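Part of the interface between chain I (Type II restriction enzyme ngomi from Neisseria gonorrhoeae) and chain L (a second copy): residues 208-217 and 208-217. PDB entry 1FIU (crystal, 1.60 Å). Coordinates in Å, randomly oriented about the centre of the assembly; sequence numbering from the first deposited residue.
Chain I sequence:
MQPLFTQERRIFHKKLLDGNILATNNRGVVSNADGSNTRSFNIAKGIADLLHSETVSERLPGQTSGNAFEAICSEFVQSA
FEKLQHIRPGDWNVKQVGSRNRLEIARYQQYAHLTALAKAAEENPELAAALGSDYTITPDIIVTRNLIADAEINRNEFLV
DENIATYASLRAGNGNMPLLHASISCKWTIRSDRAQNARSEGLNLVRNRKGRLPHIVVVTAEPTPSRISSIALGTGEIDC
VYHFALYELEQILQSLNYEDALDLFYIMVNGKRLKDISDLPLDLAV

Chain I (208-217) NRKGRLPHIV
Chain L, residues 208-217: NRKGRLPHIV

The two stretches are the same segment from two copies of the protein, and they meet in an antiparallel register about Leu213(I) and Leu213(L). The CA atoms of Leu213(I) and Leu213(L) lie 6.3 Å apart, CA of Arg212(I) is 5.4 Å from CA of His215(L), and CA of His215(I) is 5.3 Å from CA of Arg212(L). From Arg212(I) to Pro214(I), and from Arg212(L) to Pro214(L), both backbones are extended loop, with phi/psi near -70/138, -64/137 and -69/168; residues 215-217 begin a strand. Together the stretches bury 655 Å².

Arg212(I) and Arg212(L) contribute most, 142 Å² and 143 Å². In each, CB points toward the partner, and chi1 to chi3 are all t with chi4 also near 180°, so the side chain is fully extended. This places the guanidinium edge against a backbone carbonyl: Arg212(I) donates to Leu213(L) O from NE at 2.8 Å (N-H...O 152°) and from NH2 at 3.0 Å (142°). In return, Arg212(L) NE and NH2 each lie 2.9 Å from Leu213(I) O, at 150° and 144°. One carbonyl thus receives two N-H groups near the guanidinium plane.

The two reciprocal reaches bring the guanidinium groups face to face, their centres 4.1 Å apart and their planes within 7°. Arg212(I) NE is 3.5 Å from Arg212(L) NE, a close approach of like charges. The stack leaves the edges free to bond, and the carbonyl oxygens supply partial negative charge beside the cations.

The His215(L) ring covers Arg212(I) CD, and the His215(I) ring covers Arg212(L) CD. With chi1 near -79° (m) and chi2 near 93°, each histidine CB points sideways but the ring comes nearer. Arg212(I) CD sits 3.4 Å from the centroid of the His215(L) ring, and Arg212(L) CD 3.5 Å from that of His215(I); each is 12° off the ring normal, the geometry of a CH-pi contact over the face.

Leu213(I) and Leu213(L), chi1 t and chi2 p, point toward the partner and supply the apolar centre: Leu213(I) CD2 is 3.8 Å from Leu213(L) CB. Arg209(I) and Arg209(L), chi1 p and chi2 and chi3 t with chi4 -80°, close over it, Arg209(I) NH2 lying 3.9 Å from Leu213(L) CD2, which sits over one guanidinium face; the reciprocal distance, Leu213(I) CD2 to Arg209(L) NH2, is also 3.9 Å.

Two waters link the backbones, each between a leucine N and the partner's proline O. Water 1 accepts from Leu213(I) N at 3.0 Å and lies 2.9 Å from Pro214(L) O; water 2 accepts from Leu213(L) N at 2.9 Å and lies 2.9 Å from Pro214(I) O.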

# COMPACT_ATOMS: atom_id res chain seq x y z
N ASN I 208 -6.70 -7.63 0.72
CA ASN I 208 -7.92 -8.27 1.24
C ASN I 208 -7.79 -9.65 1.85
O ASN I 208 -8.79 -10.27 2.23
CB ASN I 208 -8.96 -8.30 0.11
CG ASN I 208 -9.43 -6.92 -0.27
OD1 ASN I 208 -10.13 -6.28 0.50
ND2 ASN I 208 -8.99 -6.43 -1.43
N ARG I 209 -6.57 -10.16 1.96
CA ARG I 209 -6.39 -11.52 2.46
C ARG I 209 -6.58 -11.74 3.95
O ARG I 209 -6.32 -10.86 4.77
CB ARG I 209 -4.98 -12.03 2.15
CG ARG I 209 -3.91 -11.42 3.09
CD ARG I 209 -2.48 -11.82 2.68
NE ARG I 209 -1.51 -11.47 3.72
CZ ARG I 209 -0.99 -10.26 3.92
NH1 ARG I 209 -1.31 -9.23 3.14
NH2 ARG I 209 -0.12 -10.07 4.93
N LYS I 210 -7.03 -12.95 4.28
CA LYS I 210 -7.11 -13.40 5.66
C LYS I 210 -6.35 -14.71 5.55
O LYS I 210 -6.87 -15.71 5.03
CB LYS I 210 -8.56 -13.61 6.10
CG LYS I 210 -9.31 -12.31 6.18
CD LYS I 210 -10.69 -12.54 6.81
CE LYS I 210 -11.45 -11.24 6.90
NZ LYS I 210 -12.80 -11.47 7.55
N GLY I 211 -5.11 -14.72 6.02
CA GLY I 211 -4.27 -15.90 5.92
C GLY I 211 -3.05 -15.59 5.05
O GLY I 211 -2.85 -14.41 4.73
N ARG I 212 -2.24 -16.60 4.70
CA ARG I 212 -1.03 -16.36 3.90
C ARG I 212 -1.37 -15.97 2.47
O ARG I 212 -2.25 -16.53 1.85
CB ARG I 212 -0.10 -17.59 3.87
CG ARG I 212 1.31 -17.25 3.28
CD ARG I 212 2.28 -18.45 3.17
NE ARG I 212 3.55 -18.03 2.57
CZ ARG I 212 4.59 -18.83 2.32
NH1 ARG I 212 4.55 -20.13 2.60
NH2 ARG I 212 5.70 -18.31 1.78
N LEU I 213 -0.65 -14.99 1.95
CA LEU I 213 -0.85 -14.54 0.59
C LEU I 213 -0.51 -15.65 -0.38
O LEU I 213 0.47 -16.37 -0.18
CB LEU I 213 0.12 -13.39 0.30
CG LEU I 213 -0.09 -12.64 -1.03
CD1 LEU I 213 -1.40 -11.87 -0.99
CD2 LEU I 213 1.06 -11.66 -1.23
N PRO I 214 -1.34 -15.84 -1.42
CA PRO I 214 -1.07 -16.88 -2.43
C PRO I 214 0.17 -16.46 -3.23
O PRO I 214 0.61 -15.31 -3.15
CB PRO I 214 -2.26 -16.78 -3.39
CG PRO I 214 -3.38 -16.14 -2.58
CD PRO I 214 -2.64 -15.17 -1.64
N HIS I 215 0.73 -17.40 -3.97
CA HIS I 215 1.78 -17.04 -4.92
C HIS I 215 1.06 -16.07 -5.90
O HIS I 215 -0.11 -16.26 -6.23
CB HIS I 215 2.22 -18.26 -5.73
CG HIS I 215 3.13 -19.18 -4.98
ND1 HIS I 215 2.68 -20.26 -4.24
CD2 HIS I 215 4.48 -19.18 -4.87
CE1 HIS I 215 3.71 -20.89 -3.71
NE2 HIS I 215 4.82 -20.25 -4.08
N ILE I 216 1.75 -15.03 -6.36
CA ILE I 216 1.19 -14.08 -7.33
C ILE I 216 2.27 -13.97 -8.41
O ILE I 216 3.33 -13.36 -8.19
CB ILE I 216 0.93 -12.68 -6.70
CG1 ILE I 216 -0.09 -12.80 -5.55
CG2 ILE I 216 0.34 -11.73 -7.76
CD1 ILE I 216 -0.33 -11.51 -4.80
N VAL I 217 2.01 -14.57 -9.57
CA VAL I 217 3.01 -14.57 -10.65
C VAL I 217 2.40 -14.23 -11.99
O VAL I 217 1.18 -14.24 -12.15
CB VAL I 217 3.69 -15.96 -10.75
CG1 VAL I 217 4.36 -16.32 -9.42
CG2 VAL I 217 2.61 -17.03 -11.15
N ASN L 208 8.80 -5.22 -0.22
CA ASN L 208 10.15 -5.54 -0.67
C ASN L 208 10.47 -6.96 -1.08
O ASN L 208 11.62 -7.29 -1.39
CB ASN L 208 11.14 -5.12 0.42
CG ASN L 208 11.16 -3.62 0.61
OD1 ASN L 208 11.46 -2.87 -0.32
ND2 ASN L 208 10.84 -3.17 1.80
N ARG L 209 9.45 -7.81 -1.14
CA ARG L 209 9.70 -9.20 -1.48
C ARG L 209 9.98 -9.51 -2.93
O ARG L 209 9.48 -8.84 -3.84
CB ARG L 209 8.49 -10.05 -1.07
CG ARG L 209 7.33 -9.95 -2.08
CD ARG L 209 6.12 -10.75 -1.61
NE ARG L 209 5.10 -10.83 -2.66
CZ ARG L 209 4.21 -9.88 -2.96
NH1 ARG L 209 4.18 -8.72 -2.30
NH2 ARG L 209 3.38 -10.07 -3.98
N LYS L 210 10.79 -10.55 -3.12
CA LYS L 210 11.03 -11.12 -4.44
C LYS L 210 10.69 -12.59 -4.16
O LYS L 210 11.43 -13.29 -3.49
CB LYS L 210 12.48 -10.95 -4.89
CG LYS L 210 12.82 -9.51 -5.17
CD LYS L 210 14.16 -9.38 -5.91
CE LYS L 210 14.54 -7.92 -6.03
NZ LYS L 210 15.90 -7.82 -6.63
N GLY L 211 9.54 -13.05 -4.65
CA GLY L 211 9.13 -14.43 -4.40
C GLY L 211 7.86 -14.40 -3.56
O GLY L 211 7.32 -13.31 -3.35
N ARG L 212 7.41 -15.55 -3.06
CA ARG L 212 6.17 -15.61 -2.26
C ARG L 212 6.35 -14.93 -0.90
O ARG L 212 7.38 -15.07 -0.24
CB ARG L 212 5.69 -17.06 -2.05
CG ARG L 212 4.26 -17.13 -1.42
CD ARG L 212 3.72 -18.54 -1.22
NE ARG L 212 2.36 -18.45 -0.69
CZ ARG L 212 1.59 -19.47 -0.32
NH1 ARG L 212 2.03 -20.73 -0.41
NH2 ARG L 212 0.37 -19.23 0.15
N LEU L 213 5.33 -14.17 -0.50
CA LEU L 213 5.35 -13.49 0.78
C LEU L 213 5.39 -14.52 1.90
O LEU L 213 4.70 -15.53 1.84
CB LEU L 213 4.07 -12.65 0.93
CG LEU L 213 4.02 -11.76 2.19
CD1 LEU L 213 5.02 -10.60 2.03
CD2 LEU L 213 2.58 -11.18 2.36
N PRO L 214 6.23 -14.30 2.93
CA PRO L 214 6.25 -15.29 4.02
C PRO L 214 4.93 -15.17 4.79
O PRO L 214 4.14 -14.24 4.59
CB PRO L 214 7.37 -14.78 4.94
CG PRO L 214 8.29 -14.03 3.98
CD PRO L 214 7.31 -13.31 3.07
N HIS L 215 4.71 -16.13 5.68
CA HIS L 215 3.59 -16.03 6.61
C HIS L 215 3.93 -14.79 7.45
O HIS L 215 5.11 -14.58 7.80
CB HIS L 215 3.60 -17.24 7.55
CG HIS L 215 3.03 -18.47 6.93
ND1 HIS L 215 3.79 -19.44 6.30
CD2 HIS L 215 1.75 -18.88 6.85
CE1 HIS L 215 2.99 -20.39 5.86
NE2 HIS L 215 1.74 -20.07 6.18
N ILE L 216 2.94 -13.98 7.79
CA ILE L 216 3.15 -12.80 8.64
C ILE L 216 2.08 -12.89 9.73
O ILE L 216 0.91 -12.64 9.47
CB ILE L 216 2.95 -11.50 7.87
CG1 ILE L 216 3.95 -11.44 6.70
CG2 ILE L 216 3.21 -10.31 8.78
CD1 ILE L 216 3.79 -10.18 5.82
N VAL L 217 2.49 -13.27 10.95
CA VAL L 217 1.51 -13.45 12.03
C VAL L 217 1.95 -12.78 13.32
O VAL L 217 3.10 -12.37 13.45
CB VAL L 217 1.28 -14.95 12.33
CG1 VAL L 217 0.81 -15.65 11.05
CG2 VAL L 217 2.58 -15.61 12.81
O HOH W 1 1.39 -13.84 3.79
O HOH W 2 3.11 -14.01 -2.42